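Long-range contacts in D-lactate dehydrogenase (Fermentative) (Pseudomonas aeruginosa, PDB 6ABJ), which probably catalyses the NADH-dependent interconversion of pyruvate and D-lactate: residues 122-126 against 174-179; 171-175 against 217-221; 186-190 against 201-207. All coordinates share one frame. Residues are numbered along the deposited sequence.

Interaction 1: 122-126 against 174-179; sequences AEHAV and TFARIM
Two helical segments, 122-126 of helix 118-134 and 174-179 of helix 170-181, meet through buried residues and cross at -47° with their axes 9.2 Å apart, both running in the same general direction. The backbones come closest where the CA atoms of A122 and F175 lie 4.8 Å apart; a methyl group at 122 permits this approach. T174, chi1 m, sets its CG2 3.9 Å from A122 CB, while its OG1 bonds back to the carbonyl of Q170 in the preceding turn. At F175 the A122 methyl nearly touches the helix backbone, with A122 CB 3.6 Å from F175 N and 3.9 Å from F175 CB. With chi1 t, the F175 ring reaches past A125 and V126 to V163 and V165 of strand 162-166, and F175 CE1 lies 4.0 Å from A125 CB and 3.9 Å from V126 CG2. One turn on, I178 (m, t) points at the partner helix: its CD1 is 4.2 Å from A122 CB and 4.1 Å from E123 CG, and its CG2 is 3.9 Å from V126 CG2. M179, m at all three chi angles, curls back until its SD stands 3.8 Å from V126 CG2, a t-rotamer valine in contact with F175, I178 and M179. The pair packs helix 118-134 against the helix that follows strand 162-166 of the coenzyme-binding Rossmann sheet, beside the NADH-binding residues I171 and T248. E123 turns its carboxylate to backbone amides of L158 and H159 of the second subunit. With no hydrogen bond across the pair, cohesion between these helices rests on apolar shape fit.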
ATOM      1  N   ALA B 122     -26.752  -5.629  -1.347  1.00 27.68           N
ATOM      2  CA  ALA B 122     -26.994  -4.491  -2.216  1.00 26.84           C
ATOM      3  C   ALA B 122     -26.158  -3.249  -1.736  1.00 26.31           C
ATOM      4  O   ALA B 122     -25.675  -2.486  -2.550  1.00 25.01           O
ATOM      5  CB  ALA B 122     -28.477  -4.156  -2.233  1.00 26.99           C
ATOM      6  N   GLU B 123     -26.028  -3.091  -0.430  1.00 25.98           N
ATOM      7  CA  GLU B 123     -25.215  -2.051   0.141  1.00 24.51           C
ATOM      8  C   GLU B 123     -23.742  -2.185  -0.304  1.00 24.49           C
ATOM      9  O   GLU B 123     -23.082  -1.185  -0.627  1.00 23.41           O
ATOM     10  CB  GLU B 123     -25.399  -1.967   1.637  1.00 25.49           C
ATOM     11  CG  GLU B 123     -26.766  -1.391   2.023  1.00 27.17           C
ATOM     12  CD  GLU B 123     -27.005  -1.395   3.524  1.00 28.24           C
ATOM     13  OE1 GLU B 123     -26.041  -1.533   4.275  1.00 27.64           O
ATOM     14  OE2 GLU B 123     -28.205  -1.262   3.932  1.00 32.73           O
ATOM     15  N   HIS B 124     -23.258  -3.410  -0.337  1.00 23.86           N
ATOM     16  CA  HIS B 124     -21.905  -3.666  -0.718  1.00 24.67           C
ATOM     17  C   HIS B 124     -21.690  -3.314  -2.197  1.00 24.58           C
ATOM     18  O   HIS B 124     -20.685  -2.715  -2.536  1.00 24.05           O
ATOM     19  CB  HIS B 124     -21.557  -5.099  -0.499  1.00 24.81           C
ATOM     20  CG  HIS B 124     -20.081  -5.363  -0.644  1.00 23.38           C
ATOM     21  ND1 HIS B 124     -19.194  -5.099   0.360  1.00 23.80           N
ATOM     22  CD2 HIS B 124     -19.363  -5.926  -1.632  1.00 22.67           C
ATOM     23  CE1 HIS B 124     -17.967  -5.444  -0.015  1.00 23.92           C
ATOM     24  NE2 HIS B 124     -18.047  -5.966  -1.222  1.00 23.09           N
ATOM     25  N   ALA B 125     -22.660  -3.638  -3.052  1.00 24.45           N
ATOM     26  CA  ALA B 125     -22.609  -3.250  -4.421  1.00 23.50           C
ATOM     27  C   ALA B 125     -22.510  -1.736  -4.525  1.00 24.61           C
ATOM     28  O   ALA B 125     -21.704  -1.231  -5.316  1.00 23.29           O
ATOM     29  CB  ALA B 125     -23.790  -3.796  -5.202  1.00 25.72           C
ATOM     30  N   VAL B 126     -23.332  -0.998  -3.783  1.00 22.89           N
ATOM     31  CA  VAL B 126     -23.271   0.453  -3.836  1.00 22.53           C
ATOM     32  C   VAL B 126     -21.911   0.971  -3.327  1.00 22.20           C
ATOM     33  O   VAL B 126     -21.347   1.929  -3.889  1.00 23.21           O
ATOM     34  CB  VAL B 126     -24.473   1.087  -3.094  1.00 23.88           C
ATOM     35  CG1 VAL B 126     -24.378   2.585  -3.082  1.00 24.48           C
ATOM     36  CG2 VAL B 126     -25.782   0.629  -3.736  1.00 26.68           C
ATOM     37  N   THR B 174     -33.665  -4.409  -4.093  1.00 28.05           N
ATOM     38  CA  THR B 174     -33.121  -3.649  -2.989  1.00 29.44           C
ATOM     39  C   THR B 174     -32.063  -2.669  -3.503  1.00 27.27           C
ATOM     40  O   THR B 174     -32.032  -1.489  -3.127  1.00 25.51           O
ATOM     41  CB  THR B 174     -32.498  -4.590  -1.941  1.00 30.95           C
ATOM     42  OG1 THR B 174     -33.455  -5.609  -1.568  1.00 34.82           O
ATOM     43  CG2 THR B 174     -32.037  -3.828  -0.695  1.00 31.44           C
ATOM     44  N   PHE B 175     -31.176  -3.193  -4.350  1.00 28.57           N
ATOM     45  CA  PHE B 175     -30.174  -2.343  -5.034  1.00 27.07           C
ATOM     46  C   PHE B 175     -30.856  -1.228  -5.824  1.00 26.22           C
ATOM     47  O   PHE B 175     -30.469  -0.026  -5.791  1.00 25.41           O
ATOM     48  CB  PHE B 175     -29.344  -3.251  -5.936  1.00 26.62           C
ATOM     49  CG  PHE B 175     -28.369  -2.499  -6.821  1.00 25.80           C
ATOM     50  CD1 PHE B 175     -27.206  -2.017  -6.279  1.00 25.98           C
ATOM     51  CD2 PHE B 175     -28.671  -2.199  -8.146  1.00 24.42           C
ATOM     52  CE1 PHE B 175     -26.279  -1.305  -7.079  1.00 26.08           C
ATOM     53  CE2 PHE B 175     -27.772  -1.455  -8.948  1.00 25.82           C
ATOM     54  CZ  PHE B 175     -26.568  -1.044  -8.407  1.00 24.58           C
ATOM     55  N   ALA B 176     -31.875  -1.592  -6.582  1.00 26.75           N
ATOM     56  CA  ALA B 176     -32.570  -0.579  -7.391  1.00 24.88           C
ATOM     57  C   ALA B 176     -33.132   0.546  -6.529  1.00 24.99           C
ATOM     58  O   ALA B 176     -33.017   1.741  -6.898  1.00 24.94           O
ATOM     59  CB  ALA B 176     -33.650  -1.222  -8.252  1.00 27.09           C
ATOM     60  N   ARG B 177     -33.738   0.224  -5.378  1.00 27.95           N
ATOM     61  CA  ARG B 177     -34.333   1.242  -4.523  1.00 28.85           C
ATOM     62  C   ARG B 177     -33.265   2.184  -3.976  1.00 28.57           C
ATOM     63  O   ARG B 177     -33.431   3.415  -3.889  1.00 26.74           O
ATOM     64  CB  ARG B 177     -35.114   0.588  -3.322  1.00 34.18           C
ATOM     65  CG  ARG B 177     -35.750   1.586  -2.346  1.00 40.80           C
ATOM     66  CD  ARG B 177     -37.048   1.064  -1.652  1.00 47.74           C
ATOM     67  NE  ARG B 177     -36.997  -0.383  -1.520  1.00 52.94           N
ATOM     68  CZ  ARG B 177     -37.683  -1.270  -2.245  1.00 49.26           C
ATOM     69  NH1 ARG B 177     -38.563  -0.898  -3.127  1.00 52.59           N
ATOM     70  NH2 ARG B 177     -37.459  -2.573  -2.075  1.00 59.10           N
ATOM     71  N   ILE B 178     -32.127   1.627  -3.578  1.00 30.47           N
ATOM     72  CA  ILE B 178     -31.033   2.499  -3.106  1.00 27.97           C
ATOM     73  C   ILE B 178     -30.589   3.420  -4.210  1.00 28.12           C
ATOM     74  O   ILE B 178     -30.444   4.603  -3.979  1.00 27.11           O
ATOM     75  CB  ILE B 178     -29.825   1.692  -2.633  1.00 29.71           C
ATOM     76  CG1 ILE B 178     -30.194   0.859  -1.413  1.00 32.30           C
ATOM     77  CG2 ILE B 178     -28.717   2.637  -2.209  1.00 28.90           C
ATOM     78  CD1 ILE B 178     -29.174  -0.207  -1.068  1.00 33.77           C
ATOM     79  N   MET B 179     -30.378   2.896  -5.423  1.00 26.35           N
ATOM     80  CA  MET B 179     -29.837   3.746  -6.484  1.00 26.40           C
ATOM     81  C   MET B 179     -30.874   4.817  -6.935  1.00 29.50           C
ATOM     82  O   MET B 179     -30.479   5.950  -7.305  1.00 27.51           O
ATOM     83  CB  MET B 179     -29.341   2.946  -7.692  1.00 25.74           C
ATOM     84  CG  MET B 179     -28.201   1.975  -7.376  1.00 24.26           C
ATOM     85  SD  MET B 179     -26.772   2.848  -6.633  1.00 25.29           S
ATOM     86  CE  MET B 179     -26.176   3.750  -8.051  1.00 22.96           C
TER

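Interaction 2: 171-175 against 217-221; sequences IGETF and VSLHC
Segment 171-175 is helical (F175 N to I171 O, 2.8 Å) and lies over the C-terminal end of strand 216-219, which stops at L219; H220 follows in the loop (phi/psi -139°/24°), its CA 5.2 Å from G172 CA. H220 (chi1 m, chi2 -85°) lays its imidazole against the helix. G172 CA sits over the ring face, 4.2 Å from the H220 ring centroid (CH-pi); a CB on G172 would crowd H220 CB. I171 (m, t) brings CG2 to 3.6 Å from H220 ND1. This is consistent with the Rossmann GxGxxG motif, whose third glycine would be G172, and I171 binds NADH. F175 (chi1 t, chi2 77°) presents one ring face to H220 NE2 and S218 OG: its CG is 3.6 Å from H220 NE2, the rings meeting obliquely at 37° with centroids 4.9 Å apart, and its CE2 is 3.5 Å from S218 CB. S218 OG, chi1 t, accepts a weak bond from H220 NE2 (2.7 Å). A water joins G172 N (2.9 Å) to H220 O (3.0 Å).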
ATOM      1  N   ILE B 171     -32.481  -9.031  -4.179  1.00 30.79           N
ATOM      2  CA  ILE B 171     -31.259  -8.220  -4.029  1.00 31.07           C
ATOM      3  C   ILE B 171     -31.294  -7.115  -5.093  1.00 29.57           C
ATOM      4  O   ILE B 171     -31.066  -5.938  -4.785  1.00 32.56           O
ATOM      5  CB  ILE B 171     -29.994  -9.081  -4.107  1.00 31.92           C
ATOM      6  CG1 ILE B 171     -29.956 -10.120  -2.993  1.00 32.95           C
ATOM      7  CG2 ILE B 171     -28.769  -8.158  -3.928  1.00 31.47           C
ATOM      8  CD1 ILE B 171     -28.845 -11.152  -3.098  1.00 35.01           C
ATOM      9  N   GLY B 172     -31.625  -7.481  -6.322  1.00 29.48           N
ATOM     10  CA  GLY B 172     -31.684  -6.501  -7.422  1.00 28.12           C
ATOM     11  C   GLY B 172     -32.656  -5.392  -7.115  1.00 31.30           C
ATOM     12  O   GLY B 172     -32.399  -4.205  -7.391  1.00 27.60           O
ATOM     13  N   GLU B 173     -33.808  -5.754  -6.553  1.00 30.85           N
ATOM     14  CA  GLU B 173     -34.808  -4.757  -6.180  1.00 30.53           C
ATOM     15  C   GLU B 173     -34.300  -3.836  -5.083  1.00 28.46           C
ATOM     16  O   GLU B 173     -34.526  -2.611  -5.103  1.00 29.69           O
ATOM     17  CB  GLU B 173     -36.132  -5.458  -5.744  1.00 32.48           C
ATOM     18  CG  GLU B 173     -37.164  -4.449  -5.277  1.00 36.32           C
ATOM     19  CD  GLU B 173     -38.433  -5.085  -4.594  1.00 36.07           C
ATOM     20  OE1 GLU B 173     -38.746  -6.254  -4.906  1.00 36.56           O
ATOM     21  OE2 GLU B 173     -39.056  -4.378  -3.794  1.00 39.93           O
ATOM     22  N   THR B 174     -33.665  -4.409  -4.093  1.00 28.05           N
ATOM     23  CA  THR B 174     -33.121  -3.649  -2.989  1.00 29.44           C
ATOM     24  C   THR B 174     -32.063  -2.669  -3.503  1.00 27.27           C
ATOM     25  O   THR B 174     -32.032  -1.489  -3.127  1.00 25.51           O
ATOM     26  CB  THR B 174     -32.498  -4.590  -1.941  1.00 30.95           C
ATOM     27  OG1 THR B 174     -33.455  -5.609  -1.568  1.00 34.82           O
ATOM     28  CG2 THR B 174     -32.037  -3.828  -0.695  1.00 31.44           C
ATOM     29  N   PHE B 175     -31.176  -3.193  -4.350  1.00 28.57           N
ATOM     30  CA  PHE B 175     -30.174  -2.343  -5.034  1.00 27.07           C
ATOM     31  C   PHE B 175     -30.856  -1.228  -5.824  1.00 26.22           C
ATOM     32  O   PHE B 175     -30.469  -0.026  -5.791  1.00 25.41           O
ATOM     33  CB  PHE B 175     -29.344  -3.251  -5.936  1.00 26.62           C
ATOM     34  CG  PHE B 175     -28.369  -2.499  -6.821  1.00 25.80           C
ATOM     35  CD1 PHE B 175     -27.206  -2.017  -6.279  1.00 25.98           C
ATOM     36  CD2 PHE B 175     -28.671  -2.199  -8.146  1.00 24.42           C
ATOM     37  CE1 PHE B 175     -26.279  -1.305  -7.079  1.00 26.08           C
ATOM     38  CE2 PHE B 175     -27.772  -1.455  -8.948  1.00 25.82           C
ATOM     39  CZ  PHE B 175     -26.568  -1.044  -8.407  1.00 24.58           C
ATOM     40  N   VAL B 217     -23.869  -0.933 -14.788  1.00 23.63           N
ATOM     41  CA  VAL B 217     -24.612  -2.202 -14.934  1.00 23.63           C
ATOM     42  C   VAL B 217     -24.329  -3.034 -13.729  1.00 24.66           C
ATOM     43  O   VAL B 217     -23.176  -3.169 -13.357  1.00 23.06           O
ATOM     44  CB  VAL B 217     -24.162  -2.922 -16.182  1.00 25.24           C
ATOM     45  CG1 VAL B 217     -24.810  -4.289 -16.268  1.00 28.15           C
ATOM     46  CG2 VAL B 217     -24.428  -2.118 -17.427  1.00 26.36           C
ATOM     47  N   SER B 218     -25.371  -3.596 -13.050  1.00 23.65           N
ATOM     48  CA  SER B 218     -25.099  -4.361 -11.884  1.00 24.72           C
ATOM     49  C   SER B 218     -25.825  -5.705 -12.051  1.00 26.64           C
ATOM     50  O   SER B 218     -26.977  -5.698 -12.384  1.00 25.23           O
ATOM     51  CB  SER B 218     -25.565  -3.669 -10.611  1.00 24.68           C
ATOM     52  OG  SER B 218     -25.127  -4.357  -9.469  1.00 25.26           O
ATOM     53  N   LEU B 219     -25.094  -6.813 -11.838  1.00 27.79           N
ATOM     54  CA  LEU B 219     -25.652  -8.143 -12.012  1.00 29.15           C
ATOM     55  C   LEU B 219     -26.255  -8.671 -10.707  1.00 31.32           C
ATOM     56  O   LEU B 219     -25.581  -8.758  -9.662  1.00 29.62           O
ATOM     57  CB  LEU B 219     -24.591  -9.102 -12.508  1.00 29.89           C
ATOM     58  CG  LEU B 219     -23.836  -8.652 -13.723  1.00 30.91           C
ATOM     59  CD1 LEU B 219     -22.662  -9.544 -14.103  1.00 30.06           C
ATOM     60  CD2 LEU B 219     -24.777  -8.602 -14.910  1.00 31.05           C
ATOM     61  N   HIS B 220     -27.529  -9.051 -10.793  1.00 34.42           N
ATOM     62  CA  HIS B 220     -28.197  -9.703  -9.690  1.00 38.16           C
ATOM     63  C   HIS B 220     -29.111 -10.866 -10.112  1.00 43.02           C
ATOM     64  O   HIS B 220     -30.018 -11.211  -9.376  1.00 47.31           O
ATOM     65  CB  HIS B 220     -29.029  -8.689  -8.955  1.00 35.27           C
ATOM     66  CG  HIS B 220     -28.235  -7.517  -8.488  1.00 35.49           C
ATOM     67  ND1 HIS B 220     -27.537  -7.503  -7.294  1.00 34.32           N
ATOM     68  CD2 HIS B 220     -28.010  -6.326  -9.082  1.00 31.85           C
ATOM     69  CE1 HIS B 220     -26.929  -6.342  -7.174  1.00 34.39           C
ATOM     70  NE2 HIS B 220     -27.220  -5.609  -8.238  1.00 35.70           N
ATOM     71  N   CYS B 221     -28.857 -11.469 -11.260  1.00 41.15           N
ATOM     72  CA  CYS B 221     -29.679 -12.585 -11.693  1.00 44.34           C
ATOM     73  C   CYS B 221     -29.065 -13.901 -11.198  1.00 49.26           C
ATOM     74  O   CYS B 221     -27.822 -14.001 -11.059  1.00 41.03           O
ATOM     75  CB  CYS B 221     -29.794 -12.579 -13.200  1.00 45.95           C
ATOM     76  SG  CYS B 221     -28.156 -12.500 -14.009  1.00 44.30           S
TER
HETATM   77  O   HOH W   1     -32.025 -10.153  -7.479  1.00 36.92           O

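Interaction 3: 186-190 against 201-207; sequences LLAYD and GGRYLAL
Three backbone hydrogen bonds hold strand 185-189 to the short strand 203-204 in parallel register: R203 N to L186 O (2.9 Å), A188 N to R203 O (2.9 Å) and L205 N to A188 O (3.0 Å). L187 therefore bridges R203, and A188 bridges Y204, with CA atoms 4.9 and 4.6 Å apart. CA-H...O contacts fill in between, such as Y204 CA to A188 O at 3.2 Å. Ahead of the bridges, G201 closes helix 195-199 in a Schellman motif, its positive phi (102°) suiting glycine; two waters link G201 O to L186, one through L186 O and the other through L186 N. Side chains alternate across the sheet. On the face of L187 and R203, L187 CD2 lies 3.7 Å from R203 NH2, which pairs with E213, and L187 CB meets L205 CD1 at 3.9 Å. On the face of A188 and Y204, the m rotamer of Y204 (chi1 -79°) sets its ring over A188 CB, 4.0 Å from the Y204 ring centroid, while Y204 OH bonds to T168 and N194. Y189 is t (170°), its ring face packed by L207 CB, 4.1 Å from the Y189 ring centroid, just after A206, at the N-cap position of helix 207-213. D190, an NADH-binding residue, has its CB 3.9 Å from Y204 CE2 and turns its carboxylate to the amides of Y192 and T168. The unit is a beta-alpha-beta crossover at the edge of the Rossmann sheet: I197 of helix 195-199 packs on A188 and Y204, helix 207-213 on Y189 and L205, and strand 162-166 flanks strand 185-189 on its other edge.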
ATOM      1  N   LEU B 186     -33.382   4.516 -13.330  1.00 27.05           N
ATOM      2  CA  LEU B 186     -33.282   3.064 -13.254  1.00 28.05           C
ATOM      3  C   LEU B 186     -33.807   2.283 -14.479  1.00 29.32           C
ATOM      4  O   LEU B 186     -34.982   2.456 -14.850  1.00 32.46           O
ATOM      5  CB  LEU B 186     -34.041   2.549 -12.079  1.00 28.28           C
ATOM      6  CG  LEU B 186     -33.216   2.396 -10.802  1.00 35.51           C
ATOM      7  CD1 LEU B 186     -32.203   1.288 -10.911  1.00 35.14           C
ATOM      8  CD2 LEU B 186     -32.527   3.694 -10.480  1.00 37.28           C
ATOM      9  N   LEU B 187     -32.956   1.417 -15.041  1.00 28.18           N
ATOM     10  CA  LEU B 187     -33.274   0.511 -16.147  1.00 28.80           C
ATOM     11  C   LEU B 187     -33.153  -0.892 -15.629  1.00 29.55           C
ATOM     12  O   LEU B 187     -32.354  -1.201 -14.747  1.00 29.57           O
ATOM     13  CB  LEU B 187     -32.355   0.701 -17.340  1.00 30.84           C
ATOM     14  CG  LEU B 187     -32.142   2.136 -17.793  1.00 30.62           C
ATOM     15  CD1 LEU B 187     -31.219   2.151 -18.962  1.00 31.13           C
ATOM     16  CD2 LEU B 187     -33.420   2.845 -18.129  1.00 31.72           C
ATOM     17  N   ALA B 188     -34.000  -1.763 -16.126  1.00 28.99           N
ATOM     18  CA  ALA B 188     -34.043  -3.105 -15.611  1.00 29.71           C
ATOM     19  C   ALA B 188     -34.316  -4.149 -16.668  1.00 30.97           C
ATOM     20  O   ALA B 188     -35.065  -3.938 -17.607  1.00 32.16           O
ATOM     21  CB  ALA B 188     -35.124  -3.173 -14.563  1.00 30.55           C
ATOM     22  N   TYR B 189     -33.731  -5.303 -16.468  1.00 32.97           N
ATOM     23  CA  TYR B 189     -34.007  -6.446 -17.279  1.00 34.06           C
ATOM     24  C   TYR B 189     -34.287  -7.626 -16.360  1.00 36.29           C
ATOM     25  O   TYR B 189     -33.505  -7.956 -15.452  1.00 32.19           O
ATOM     26  CB  TYR B 189     -32.851  -6.819 -18.216  1.00 36.32           C
ATOM     27  CG  TYR B 189     -33.121  -8.151 -18.859  1.00 36.73           C
ATOM     28  CD1 TYR B 189     -34.041  -8.280 -19.896  1.00 40.52           C
ATOM     29  CD2 TYR B 189     -32.526  -9.307 -18.350  1.00 40.88           C
ATOM     30  CE1 TYR B 189     -34.380  -9.545 -20.430  1.00 43.94           C
ATOM     31  CE2 TYR B 189     -32.843 -10.555 -18.868  1.00 40.47           C
ATOM     32  CZ  TYR B 189     -33.732 -10.674 -19.901  1.00 47.63           C
ATOM     33  OH  TYR B 189     -33.996 -11.939 -20.358  1.00 51.94           O
ATOM     34  N   ASP B 190     -35.423  -8.290 -16.583  1.00 34.10           N
ATOM     35  CA  ASP B 190     -35.683  -9.568 -15.888  1.00 36.58           C
ATOM     36  C   ASP B 190     -36.651 -10.360 -16.769  1.00 37.84           C
ATOM     37  O   ASP B 190     -37.573  -9.761 -17.337  1.00 35.83           O
ATOM     38  CB  ASP B 190     -36.264  -9.370 -14.491  1.00 36.66           C
ATOM     39  CG  ASP B 190     -36.223 -10.633 -13.644  1.00 37.78           C
ATOM     40  OD1 ASP B 190     -37.117 -11.520 -13.810  1.00 40.14           O
ATOM     41  OD2 ASP B 190     -35.331 -10.741 -12.770  1.00 35.11           O
ATOM     42  N   GLY B 201     -39.797   3.908 -10.173  1.00 39.64           N
ATOM     43  CA  GLY B 201     -39.446   4.736 -11.318  1.00 39.29           C
ATOM     44  C   GLY B 201     -38.642   3.963 -12.334  1.00 34.87           C
ATOM     45  O   GLY B 201     -38.208   4.515 -13.336  1.00 33.78           O
ATOM     46  N   GLY B 202     -38.486   2.661 -12.136  1.00 34.29           N
ATOM     47  CA  GLY B 202     -37.689   1.810 -13.051  1.00 32.52           C
ATOM     48  C   GLY B 202     -38.364   1.448 -14.350  1.00 34.73           C
ATOM     49  O   GLY B 202     -39.571   1.153 -14.377  1.00 32.06           O
ATOM     50  N   ARG B 203     -37.603   1.423 -15.434  1.00 32.28           N
ATOM     51  CA  ARG B 203     -38.119   1.084 -16.782  1.00 32.23           C
ATOM     52  C   ARG B 203     -37.547  -0.276 -17.176  1.00 34.03           C
ATOM     53  O   ARG B 203     -36.292  -0.452 -17.299  1.00 31.89           O
ATOM     54  CB  ARG B 203     -37.605   2.116 -17.770  1.00 34.95           C
ATOM     55  CG  ARG B 203     -38.621   2.644 -18.748  1.00 40.72           C
ATOM     56  CD  ARG B 203     -38.169   2.868 -20.147  1.00 38.11           C
ATOM     57  NE  ARG B 203     -36.828   3.464 -20.345  1.00 36.80           N
ATOM     58  CZ  ARG B 203     -36.003   3.081 -21.315  1.00 36.84           C
ATOM     59  NH1 ARG B 203     -36.343   2.127 -22.175  1.00 37.77           N
ATOM     60  NH2 ARG B 203     -34.836   3.645 -21.485  1.00 35.66           N
ATOM     61  N   TYR B 204     -38.405  -1.238 -17.482  1.00 32.84           N
ATOM     62  CA  TYR B 204     -37.922  -2.500 -18.071  1.00 34.24           C
ATOM     63  C   TYR B 204     -37.683  -2.341 -19.531  1.00 36.20           C
ATOM     64  O   TYR B 204     -38.442  -1.629 -20.210  1.00 37.31           O
ATOM     65  CB  TYR B 204     -38.915  -3.690 -17.822  1.00 35.14           C
ATOM     66  CG  TYR B 204     -38.822  -4.273 -16.435  1.00 33.71           C
ATOM     67  CD1 TYR B 204     -39.593  -3.758 -15.424  1.00 34.27           C
ATOM     68  CD2 TYR B 204     -37.943  -5.300 -16.141  1.00 33.64           C
ATOM     69  CE1 TYR B 204     -39.558  -4.281 -14.177  1.00 35.53           C
ATOM     70  CE2 TYR B 204     -37.839  -5.786 -14.869  1.00 34.75           C
ATOM     71  CZ  TYR B 204     -38.700  -5.320 -13.901  1.00 34.83           C
ATOM     72  OH  TYR B 204     -38.656  -5.794 -12.599  1.00 34.80           O
ATOM     73  N   LEU B 205     -36.648  -3.024 -20.032  1.00 33.34           N
ATOM     74  CA  LEU B 205     -36.314  -3.032 -21.423  1.00 32.29           C
ATOM     75  C   LEU B 205     -35.540  -4.268 -21.762  1.00 30.84           C
ATOM     76  O   LEU B 205     -35.175  -5.036 -20.903  1.00 32.60           O
ATOM     77  CB  LEU B 205     -35.594  -1.753 -21.880  1.00 32.56           C
ATOM     78  CG  LEU B 205     -34.444  -1.065 -21.091  1.00 33.18           C
ATOM     79  CD1 LEU B 205     -33.820  -1.848 -19.911  1.00 30.48           C
ATOM     80  CD2 LEU B 205     -33.441  -0.363 -21.930  1.00 30.13           C
ATOM     81  N   ALA B 206     -35.286  -4.483 -23.044  1.00 31.43           N
ATOM     82  CA  ALA B 206     -34.473  -5.597 -23.472  1.00 30.85           C
ATOM     83  C   ALA B 206     -33.023  -5.536 -22.927  1.00 32.58           C
ATOM     84  O   ALA B 206     -32.468  -4.459 -22.746  1.00 30.11           O
ATOM     85  CB  ALA B 206     -34.443  -5.645 -24.982  1.00 32.94           C
ATOM     86  N   LEU B 207     -32.434  -6.707 -22.687  1.00 30.72           N
ATOM     87  CA  LEU B 207     -31.098  -6.806 -22.130  1.00 31.96           C
ATOM     88  C   LEU B 207     -30.150  -5.942 -22.984  1.00 30.74           C
ATOM     89  O   LEU B 207     -29.296  -5.238 -22.416  1.00 29.63           O
ATOM     90  CB  LEU B 207     -30.614  -8.244 -22.102  1.00 31.77           C
ATOM     91  CG  LEU B 207     -29.217  -8.572 -21.676  1.00 33.01           C
ATOM     92  CD1 LEU B 207     -28.890  -7.985 -20.301  1.00 34.19           C
ATOM     93  CD2 LEU B 207     -28.960 -10.060 -21.693  1.00 36.66           C
TER
HETATM   94  O   HOH W   2     -36.367   4.688 -15.573  1.00 30.41           O
HETATM   95  O   HOH W   3     -35.815   5.662 -12.589  1.00 33.33           O

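How the interactions relate
Helix 170-181 is common to interactions 1 and 2, which share T174 and F175; the F175 ring packs against helix 118-134 in the first and strand 216-219 in the second. Interaction 1 is wholly buried and apolar between helices, whereas interaction 2, also buried, brings in a histidine, a serine and a bridging water near the coenzyme site. Interaction 3, at the outer edge of the same parallel sheet that interaction 2 reaches, is partly exposed and relies on main-chain hydrogen bonds. It touches interaction 1 where L186 packs on A176 and M179, but stays about 6 Å from interaction 2 between nearest atoms, although nested within the loop that contact closes.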